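Galactose/lactose metabolism regulatory protein GAL80 (Saccharomyces cerevisiae, PDB 3BTV) represses the yeast galactose and lactose metabolic genes by binding the activator GAL4 and blocking its transcriptional activation when no inducing sugar is present. Local coordinates at residues T149-Q154 with G401-M406; P117-L122 with R145-I150; N319-Y324 with M353-L358. The protein carries 1 engineered substitution. All coordinates share one frame; numbering follows the deposited sequence.

How the contacts relate
From the N terminus, contact 2 closes first: strand 121-125 leads through helix 132-143 into strand 148-152, and the two strands pair at the edge of the parallel Rossmann sheet. Contact 1 starts where contact 2 ends, sharing T149 and I150, and closes a far longer loop by bringing 401-406, which runs into the first turn of helix 405-424, the last helix of the chain, back against strand 148-152. Contact 3 lies within that long loop as a local pairing of strands 319-324 and 352-356 at the rim of the large mixed sheet. Contacts 1 and 2 touch, whereas contacts 2 and 3 lie on opposite sides of the chain's centre, about 39 Å apart between centres.

Contact 1. Residues T149-Q154 with G401-M406; sequences TIISLQ and GFPTLM
Segment 401-406 runs across the strand at T149-I151, with the line from F402 to L405 at 109° to that from T149 to L153, and the CA atoms come nearest at I150 and T404, 4.1 Å apart. One backbone bond ties them, I151 N to P403 O at 3.0 Å, with the donor above the carbonyl plane. A second hydrogen bond uses a side chain: T149 OG1, set between the backbone N and the carbonyl carbon (chi1 73°), accepts from the backbone L405 N at 2.8 Å, while the methyl CG2 packs on L405 CD2. An alanine here in place of the threonine would remove OG1 and CG2 and would probably leave the L405 amide without this acceptor and loosen the packing on L405. I150 sends CG1 against F402 CE2 at 3.3 Å, a close apolar touch, and F402 also meets F392. On the other side of the strand, I151 CG2 rests on P403 CB at 3.6 Å; the rigid proline ring, which has no N-H to satisfy, suits this buried place. T404 OG1 takes M406 N at 3.0 Å and also bonds to V393 O. T404 is thus the N-cap of helix 405-424, whose start is docked on the edge strand of the Rossmann fold.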
loop_
_atom_site.group_PDB
_atom_site.type_symbol
_atom_site.label_atom_id
_atom_site.label_comp_id
_atom_site.label_asym_id
_atom_site.label_seq_id
_atom_site.Cartn_x
_atom_site.Cartn_y
_atom_site.Cartn_z
ATOM N N THR B 149 -0.188 26.496 -23.832
ATOM C CA THR B 149 0.356 26.442 -22.484
ATOM C C THR B 149 1.191 25.188 -22.247
ATOM O O THR B 149 0.960 24.139 -22.853
ATOM C CB THR B 149 -0.753 26.519 -21.413
ATOM O OG1 THR B 149 -1.475 25.284 -21.375
ATOM C CG2 THR B 149 -1.719 27.669 -21.703
ATOM N N ILE B 150 2.172 25.314 -21.360
ATOM C CA ILE B 150 2.987 24.184 -20.934
ATOM C C ILE B 150 3.031 24.158 -19.409
ATOM O O ILE B 150 3.168 25.203 -18.774
ATOM C CB ILE B 150 4.427 24.288 -21.487
ATOM C CG1 ILE B 150 4.420 24.537 -22.998
ATOM C CG2 ILE B 150 5.241 23.031 -21.162
ATOM C CD1 ILE B 150 4.918 25.935 -23.426
ATOM N N ILE B 151 2.896 22.973 -18.821
ATOM C CA ILE B 151 3.120 22.812 -17.388
ATOM C C ILE B 151 4.385 21.979 -17.198
ATOM O O ILE B 151 4.615 21.024 -17.937
ATOM C CB ILE B 151 1.925 22.121 -16.668
ATOM C CG1 ILE B 151 2.103 22.152 -15.144
ATOM C CG2 ILE B 151 1.751 20.680 -17.133
ATOM C CD1 ILE B 151 1.842 23.548 -14.525
ATOM N N SER B 152 5.197 22.332 -16.208
ATOM C CA SER B 152 6.419 21.591 -15.928
ATOM C C SER B 152 6.172 20.266 -15.193
ATOM O O SER B 152 6.569 20.098 -14.037
ATOM C CB SER B 152 7.394 22.447 -15.126
ATOM O OG SER B 152 8.680 21.855 -15.123
ATOM N N LEU B 153 5.509 19.328 -15.861
ATOM C CA LEU B 153 5.422 17.954 -15.358
ATOM C C LEU B 153 6.530 17.154 -16.066
ATOM O O LEU B 153 6.265 16.200 -16.796
ATOM C CB LEU B 153 4.037 17.357 -15.624
ATOM C CG LEU B 153 2.889 17.942 -14.773
ATOM C CD1 LEU B 153 1.524 17.412 -15.211
ATOM C CD2 LEU B 153 3.090 17.651 -13.289
ATOM N N GLN B 154 7.770 17.577 -15.840
ATOM C CA GLN B 154 8.912 17.103 -16.617
ATOM C C GLN B 154 9.211 15.629 -16.404
ATOM O O GLN B 154 10.081 15.064 -17.076
ATOM C CB GLN B 154 10.156 17.941 -16.316
ATOM C CG GLN B 154 10.861 17.547 -15.037
ATOM C CD GLN B 154 10.111 17.982 -13.803
ATOM O OE1 GLN B 154 9.498 19.048 -13.783
ATOM N NE2 GLN B 154 10.156 17.159 -12.762
ATOM N N GLY B 401 4.322 15.728 -28.018
ATOM C CA GLY B 401 4.039 17.028 -27.456
ATOM C C GLY B 401 4.609 17.161 -26.067
ATOM O O GLY B 401 5.730 16.745 -25.790
ATOM N N PHE B 402 3.807 17.725 -25.183
ATOM C CA PHE B 402 4.242 18.060 -23.844
ATOM C C PHE B 402 2.978 18.414 -23.083
ATOM O O PHE B 402 1.984 18.821 -23.696
ATOM C CB PHE B 402 5.169 19.269 -23.897
ATOM C CG PHE B 402 4.650 20.384 -24.761
ATOM C CD1 PHE B 402 5.115 20.548 -26.055
ATOM C CD2 PHE B 402 3.677 21.257 -24.287
ATOM C CE1 PHE B 402 4.631 21.571 -26.852
ATOM C CE2 PHE B 402 3.195 22.280 -25.080
ATOM C CZ PHE B 402 3.675 22.437 -26.362
ATOM N N PRO B 403 3.010 18.270 -21.751
ATOM C CA PRO B 403 1.817 18.508 -20.936
ATOM C C PRO B 403 1.517 19.995 -20.873
ATOM O O PRO B 403 2.429 20.822 -20.873
ATOM C CB PRO B 403 2.225 18.012 -19.540
ATOM C CG PRO B 403 3.683 17.720 -19.603
ATOM C CD PRO B 403 4.219 18.104 -20.927
ATOM N N THR B 404 0.233 20.318 -20.801
ATOM C CA THR B 404 -0.222 21.691 -20.837
ATOM C C THR B 404 -0.915 22.032 -19.531
ATOM O O THR B 404 -1.030 21.198 -18.637
ATOM C CB THR B 404 -1.255 21.872 -21.954
ATOM O OG1 THR B 404 -2.470 21.207 -21.580
ATOM C CG2 THR B 404 -0.740 21.266 -23.242
ATOM N N LEU B 405 -1.406 23.261 -19.435
ATOM C CA LEU B 405 -2.170 23.675 -18.266
ATOM C C LEU B 405 -3.447 22.841 -18.067
ATOM O O LEU B 405 -3.968 22.750 -16.954
ATOM C CB LEU B 405 -2.492 25.170 -18.343
ATOM C CG LEU B 405 -1.571 26.099 -17.542
ATOM C CD1 LEU B 405 -0.114 25.624 -17.535
ATOM C CD2 LEU B 405 -1.677 27.527 -18.053
ATOM N N MET B 406 -3.950 22.226 -19.135
ATOM C CA MET B 406 -5.094 21.336 -18.978
ATOM C C MET B 406 -4.691 20.057 -18.242
ATOM O O MET B 406 -5.429 19.548 -17.400
ATOM C CB MET B 406 -5.707 20.976 -20.324
ATOM C CG MET B 406 -6.832 19.963 -20.183
ATOM S SD MET B 406 -8.110 20.566 -19.054
ATOM C CE MET B 406 -8.939 21.756 -20.061
#

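Contact 2. Residues P117-L122 with R145-I150; sequences PNLKYL and RGVQTI
The two segments converge into a short parallel pairing, Y121 opposite Q148 and L122 opposite T149. Three backbone bonds hold this register: Q148 N to K120 O, L122 N to Q148 O at 2.9 Å, nearly along the C=O axis, and I150 N to L122 O at 2.7 Å, in the carbonyl plane. L122 therefore both donates and accepts, between Q148 and I150, as a residue in a parallel pair does. Y121 can be followed outward. Its CB lies 4.0 Å from I150 CD1, and CG stands anti to the carbonyl carbon (chi1 -58°), which brings one side of the ring, CD2 and CE2, obliquely across the Q148 chain. There CD2 meets Q148 CB at 3.8 Å, and CE2 touches the same CB and CG, so the flexible glutamine chain lends its aliphatic part to the ring. At the tip, OH bonds to H379 ND1, beyond the two segments; a tyrosine suits a place that is apolar along the ring and polar at its end. The side chains of L119 and V147 meet obliquely just before the strands, L119 CD2 on V147 CG1 at 3.6 Å, two branched chains filling a buried place. V147 CG1 also lies over one face of the R145 guanidinium, offset toward its rim, and R145 NE bonds to S113 OG. G146 has a positive phi (89°), and a side chain there would clash with the preceding carbonyl oxygen, so glycine fits this turn. With helix 132-143 linking the strands, this is a beta-alpha-beta crossover in the Rossmann fold.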
loop_
_atom_site.group_PDB
_atom_site.type_symbol
_atom_site.label_atom_id
_atom_site.label_comp_id
_atom_site.label_asym_id
_atom_site.label_seq_id
_atom_site.Cartn_x
_atom_site.Cartn_y
_atom_site.Cartn_z
ATOM N N PRO B 117 1.311 40.703 -29.690
ATOM C CA PRO B 117 0.777 39.910 -30.803
ATOM C C PRO B 117 1.620 38.671 -31.090
ATOM O O PRO B 117 1.159 37.750 -31.770
ATOM C CB PRO B 117 0.857 40.880 -31.991
ATOM C CG PRO B 117 0.934 42.239 -31.376
ATOM C CD PRO B 117 1.709 42.054 -30.119
ATOM N N ASN B 118 2.843 38.648 -30.572
ATOM C CA ASN B 118 3.765 37.556 -30.852
ATOM C C ASN B 118 3.721 36.424 -29.822
ATOM O O ASN B 118 4.223 35.329 -30.077
ATOM C CB ASN B 118 5.189 38.096 -30.986
ATOM C CG ASN B 118 5.285 39.226 -31.993
ATOM O OD1 ASN B 118 5.917 40.252 -31.738
ATOM N ND2 ASN B 118 4.644 39.049 -33.142
ATOM N N LEU B 119 3.128 36.686 -28.660
ATOM C CA LEU B 119 3.070 35.672 -27.611
ATOM C C LEU B 119 2.399 34.400 -28.110
ATOM O O LEU B 119 1.261 34.425 -28.579
ATOM C CB LEU B 119 2.349 36.189 -26.362
ATOM C CG LEU B 119 2.499 35.261 -25.149
ATOM C CD1 LEU B 119 3.934 35.258 -24.639
ATOM C CD2 LEU B 119 1.540 35.634 -24.035
ATOM N N LYS B 120 3.114 33.287 -28.001
ATOM C CA LYS B 120 2.608 32.004 -28.469
ATOM C C LYS B 120 2.560 30.978 -27.345
ATOM O O LYS B 120 1.781 30.026 -27.396
ATOM C CB LYS B 120 3.493 31.470 -29.599
ATOM C CG LYS B 120 3.593 32.387 -30.804
ATOM C CD LYS B 120 2.266 32.494 -31.536
ATOM C CE LYS B 120 2.365 33.435 -32.733
ATOM N NZ LYS B 120 2.566 34.854 -32.327
ATOM N N TYR B 121 3.396 31.172 -26.331
ATOM C CA TYR B 121 3.561 30.157 -25.306
ATOM C C TYR B 121 3.589 30.691 -23.889
ATOM O O TYR B 121 4.206 31.721 -23.611
ATOM C CB TYR B 121 4.843 29.367 -25.557
ATOM C CG TYR B 121 4.896 28.695 -26.906
ATOM C CD1 TYR B 121 5.683 29.210 -27.930
ATOM C CD2 TYR B 121 4.156 27.548 -27.160
ATOM C CE1 TYR B 121 5.735 28.595 -29.170
ATOM C CE2 TYR B 121 4.199 26.928 -28.394
ATOM C CZ TYR B 121 4.988 27.455 -29.395
ATOM O OH TYR B 121 5.028 26.835 -30.623
ATOM N N LEU B 122 2.930 29.964 -22.994
ATOM C CA LEU B 122 3.031 30.232 -21.566
ATOM C C LEU B 122 3.470 28.973 -20.834
ATOM O O LEU B 122 2.798 27.938 -20.887
ATOM C CB LEU B 122 1.709 30.739 -20.994
ATOM C CG LEU B 122 1.734 30.922 -19.473
ATOM C CD1 LEU B 122 2.752 32.001 -19.084
ATOM C CD2 LEU B 122 0.344 31.266 -18.945
ATOM N N ARG B 145 -7.037 33.461 -23.611
ATOM C CA ARG B 145 -5.923 34.258 -24.109
ATOM C C ARG B 145 -5.423 33.682 -25.429
ATOM O O ARG B 145 -4.791 34.376 -26.221
ATOM C CB ARG B 145 -4.783 34.305 -23.085
ATOM C CG ARG B 145 -3.561 35.088 -23.554
ATOM C CD ARG B 145 -3.952 36.478 -24.046
ATOM N NE ARG B 145 -2.817 37.183 -24.639
ATOM C CZ ARG B 145 -2.458 37.096 -25.917
ATOM N NH1 ARG B 145 -3.140 36.322 -26.748
ATOM N NH2 ARG B 145 -1.413 37.784 -26.363
ATOM N N GLY B 146 -5.700 32.402 -25.653
ATOM C CA GLY B 146 -5.386 31.768 -26.921
ATOM C C GLY B 146 -4.001 31.156 -27.040
ATOM O O GLY B 146 -3.728 30.431 -27.996
ATOM N N VAL B 147 -3.123 31.440 -26.079
ATOM C CA VAL B 147 -1.749 30.935 -26.129
ATOM C C VAL B 147 -1.685 29.446 -25.845
ATOM O O VAL B 147 -2.528 28.899 -25.130
ATOM C CB VAL B 147 -0.833 31.660 -25.124
ATOM C CG1 VAL B 147 -0.655 33.131 -25.528
ATOM C CG2 VAL B 147 -1.407 31.557 -23.715
ATOM N N GLN B 148 -0.686 28.784 -26.417
ATOM C CA GLN B 148 -0.423 27.399 -26.065
ATOM C C GLN B 148 0.263 27.384 -24.712
ATOM O O GLN B 148 1.186 28.170 -24.468
ATOM C CB GLN B 148 0.468 26.721 -27.100
ATOM C CG GLN B 148 0.916 25.334 -26.684
ATOM C CD GLN B 148 -0.216 24.331 -26.694
ATOM O OE1 GLN B 148 -0.609 23.798 -25.653
ATOM N NE2 GLN B 148 -0.752 24.070 -27.878
ATOM N N THR B 149 -0.188 26.496 -23.832
ATOM C CA THR B 149 0.356 26.442 -22.484
ATOM C C THR B 149 1.191 25.188 -22.247
ATOM O O THR B 149 0.960 24.139 -22.853
ATOM C CB THR B 149 -0.753 26.519 -21.413
ATOM O OG1 THR B 149 -1.475 25.284 -21.375
ATOM C CG2 THR B 149 -1.719 27.669 -21.703
ATOM N N ILE B 150 2.172 25.314 -21.360
ATOM C CA ILE B 150 2.987 24.184 -20.934
ATOM C C ILE B 150 3.031 24.158 -19.409
ATOM O O ILE B 150 3.168 25.203 -18.774
ATOM C CB ILE B 150 4.427 24.288 -21.487
ATOM C CG1 ILE B 150 4.420 24.537 -22.998
ATOM C CG2 ILE B 150 5.241 23.031 -21.162
ATOM C CD1 ILE B 150 4.918 25.935 -23.426
#

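Contact 3. Residues N319-Y324 with M353-L358; sequences NLVLYY and MEVYHL
Four nearly straight backbone hydrogen bonds join the antiparallel strands in two reciprocal pairs. L320 and Y356 exchange bonds, with Y356 N to L320 O at 2.7 Å, nearly along the C=O axis, and L320 N to Y356 O at 3.1 Å. L322 and E354 do the same, E354 N reaching L322 O at 2.8 Å. Between them V321 faces V355 as a non-hydrogen-bonded pair, where V321 CA makes a CA-H...O contact with E354 O. On the face carrying V321, Y323 and M353, the methionine extends with CG anti to the backbone N and bends at chi3 (-54°), bringing CE to Y323 CE1 at 3.6 Å; its sulfur makes an oblique Met-aromatic contact with that ring. V321 CG1 lies over one ring face near the rim and also meets M353 CG at 3.7 Å. Methionine's unbranched, flexible chain suits this reach along a tyrosine. On the other face the leucines L320 and L322 pack toward helix 159-169, and the extended E354 carries OE1 past L322 CD1 to bond with Y172 OH, a polar end suited to a partly exposed edge. N319 OD1 touches H357 CB at 3.4 Å. This is regular antiparallel pairing, with strand 352-356 outermost within the chain in the large mixed sheet.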
loop_
_atom_site.group_PDB
_atom_site.type_symbol
_atom_site.label_atom_id
_atom_site.label_comp_id
_atom_site.label_asym_id
_atom_site.label_seq_id
_atom_site.Cartn_x
_atom_site.Cartn_y
_atom_site.Cartn_z
ATOM N N ASN B 319 16.184 4.264 -12.075
ATOM C CA ASN B 319 16.360 2.864 -12.440
ATOM C C ASN B 319 15.059 2.207 -12.911
ATOM O O ASN B 319 14.013 2.389 -12.292
ATOM C CB ASN B 319 16.928 2.100 -11.249
ATOM C CG ASN B 319 17.584 0.807 -11.652
ATOM O OD1 ASN B 319 18.287 0.741 -12.659
ATOM N ND2 ASN B 319 17.373 -0.232 -10.860
ATOM N N LEU B 320 15.130 1.459 -14.012
ATOM C CA LEU B 320 13.997 0.661 -14.510
ATOM C C LEU B 320 14.385 -0.815 -14.666
ATOM O O LEU B 320 15.385 -1.159 -15.321
ATOM C CB LEU B 320 13.477 1.205 -15.845
ATOM C CG LEU B 320 12.450 0.356 -16.623
ATOM C CD1 LEU B 320 11.131 0.240 -15.879
ATOM C CD2 LEU B 320 12.212 0.959 -17.986
ATOM N N VAL B 321 13.589 -1.680 -14.061
ATOM C CA VAL B 321 13.841 -3.114 -14.087
ATOM C C VAL B 321 12.624 -3.888 -14.592
ATOM O O VAL B 321 11.497 -3.631 -14.172
ATOM C CB VAL B 321 14.191 -3.637 -12.682
ATOM C CG1 VAL B 321 14.668 -5.073 -12.770
ATOM C CG2 VAL B 321 15.283 -2.769 -12.031
ATOM N N LEU B 322 12.868 -4.854 -15.469
ATOM C CA LEU B 322 11.834 -5.747 -15.974
ATOM C C LEU B 322 12.191 -7.171 -15.638
ATOM O O LEU B 322 13.337 -7.597 -15.844
ATOM C CB LEU B 322 11.730 -5.640 -17.492
ATOM C CG LEU B 322 10.922 -4.491 -18.063
ATOM C CD1 LEU B 322 11.248 -4.391 -19.532
ATOM C CD2 LEU B 322 9.435 -4.754 -17.842
ATOM N N TYR B 323 11.188 -7.919 -15.187
ATOM C CA TYR B 323 11.383 -9.282 -14.698
ATOM C C TYR B 323 10.398 -10.216 -15.350
ATOM O O TYR B 323 9.187 -9.947 -15.361
ATOM C CB TYR B 323 11.095 -9.394 -13.207
ATOM C CG TYR B 323 11.723 -8.388 -12.290
ATOM C CD1 TYR B 323 12.853 -8.716 -11.555
ATOM C CD2 TYR B 323 11.142 -7.143 -12.087
ATOM C CE1 TYR B 323 13.416 -7.823 -10.673
ATOM C CE2 TYR B 323 11.688 -6.244 -11.194
ATOM C CZ TYR B 323 12.832 -6.590 -10.494
ATOM O OH TYR B 323 13.412 -5.700 -9.619
ATOM N N TYR B 324 10.916 -11.335 -15.837
ATOM C CA TYR B 324 10.115 -12.395 -16.428
ATOM C C TYR B 324 10.449 -13.720 -15.751
ATOM O O TYR B 324 11.583 -13.929 -15.310
ATOM C CB TYR B 324 10.416 -12.517 -17.925
ATOM C CG TYR B 324 9.943 -13.835 -18.499
ATOM C CD1 TYR B 324 8.623 -14.012 -18.896
ATOM C CD2 TYR B 324 10.808 -14.914 -18.616
ATOM C CE1 TYR B 324 8.185 -15.223 -19.409
ATOM C CE2 TYR B 324 10.380 -16.126 -19.126
ATOM C CZ TYR B 324 9.071 -16.276 -19.522
ATOM O OH TYR B 324 8.652 -17.487 -20.029
ATOM N N MET B 353 16.038 -11.019 -15.859
ATOM C CA MET B 353 15.957 -9.669 -15.339
ATOM C C MET B 353 16.650 -8.766 -16.327
ATOM O O MET B 353 17.777 -9.034 -16.737
ATOM C CB MET B 353 16.654 -9.558 -13.979
ATOM C CG MET B 353 16.642 -8.130 -13.407
ATOM S SD MET B 353 17.549 -7.935 -11.849
ATOM C CE MET B 353 16.759 -9.197 -10.854
ATOM N N GLU B 354 15.979 -7.702 -16.725
ATOM C CA GLU B 354 16.637 -6.660 -17.520
ATOM C C GLU B 354 16.661 -5.382 -16.720
ATOM O O GLU B 354 15.654 -5.002 -16.123
ATOM C CB GLU B 354 15.892 -6.423 -18.840
ATOM C CG GLU B 354 15.244 -7.684 -19.391
ATOM C CD GLU B 354 14.487 -7.451 -20.680
ATOM O OE1 GLU B 354 13.251 -7.618 -20.673
ATOM O OE2 GLU B 354 15.123 -7.106 -21.695
ATOM N N VAL B 355 17.807 -4.719 -16.715
ATOM C CA VAL B 355 17.955 -3.453 -16.016
ATOM C C VAL B 355 18.290 -2.366 -17.007
ATOM O O VAL B 355 19.193 -2.523 -17.830
ATOM C CB VAL B 355 19.107 -3.510 -15.004
ATOM C CG1 VAL B 355 19.176 -2.206 -14.207
ATOM C CG2 VAL B 355 18.915 -4.685 -14.080
ATOM N N TYR B 356 17.567 -1.259 -16.923
ATOM C CA TYR B 356 17.835 -0.103 -17.759
ATOM C C TYR B 356 18.280 1.026 -16.848
ATOM O O TYR B 356 17.529 1.470 -15.977
ATOM C CB TYR B 356 16.587 0.258 -18.575
ATOM C CG TYR B 356 16.716 1.517 -19.419
ATOM C CD1 TYR B 356 17.491 1.536 -20.567
ATOM C CD2 TYR B 356 16.031 2.680 -19.080
ATOM C CE1 TYR B 356 17.591 2.680 -21.348
ATOM C CE2 TYR B 356 16.128 3.834 -19.856
ATOM C CZ TYR B 356 16.907 3.824 -20.988
ATOM O OH TYR B 356 17.007 4.956 -21.761
ATOM N N HIS B 357 19.525 1.459 -17.006
ATOM C CA HIS B 357 20.076 2.457 -16.099
ATOM C C HIS B 357 21.115 3.314 -16.787
ATOM O O HIS B 357 22.159 2.810 -17.192
ATOM C CB HIS B 357 20.692 1.797 -14.856
ATOM C CG HIS B 357 21.369 2.766 -13.933
ATOM N ND1 HIS B 357 20.683 3.750 -13.253
ATOM C CD2 HIS B 357 22.668 2.908 -13.580
ATOM C CE1 HIS B 357 21.528 4.453 -12.522
ATOM N NE2 HIS B 357 22.741 3.959 -12.698
ATOM N N LEU B 358 20.816 4.607 -16.916
ATOM C CA LEU B 358 21.744 5.565 -17.502
ATOM C C LEU B 358 22.579 6.187 -16.394
ATOM O O LEU B 358 22.131 7.082 -15.676
ATOM C CB LEU B 358 20.987 6.655 -18.255
ATOM C CG LEU B 358 19.878 6.224 -19.211
ATOM C CD1 LEU B 358 19.039 7.428 -19.613
ATOM C CD2 LEU B 358 20.458 5.539 -20.443
#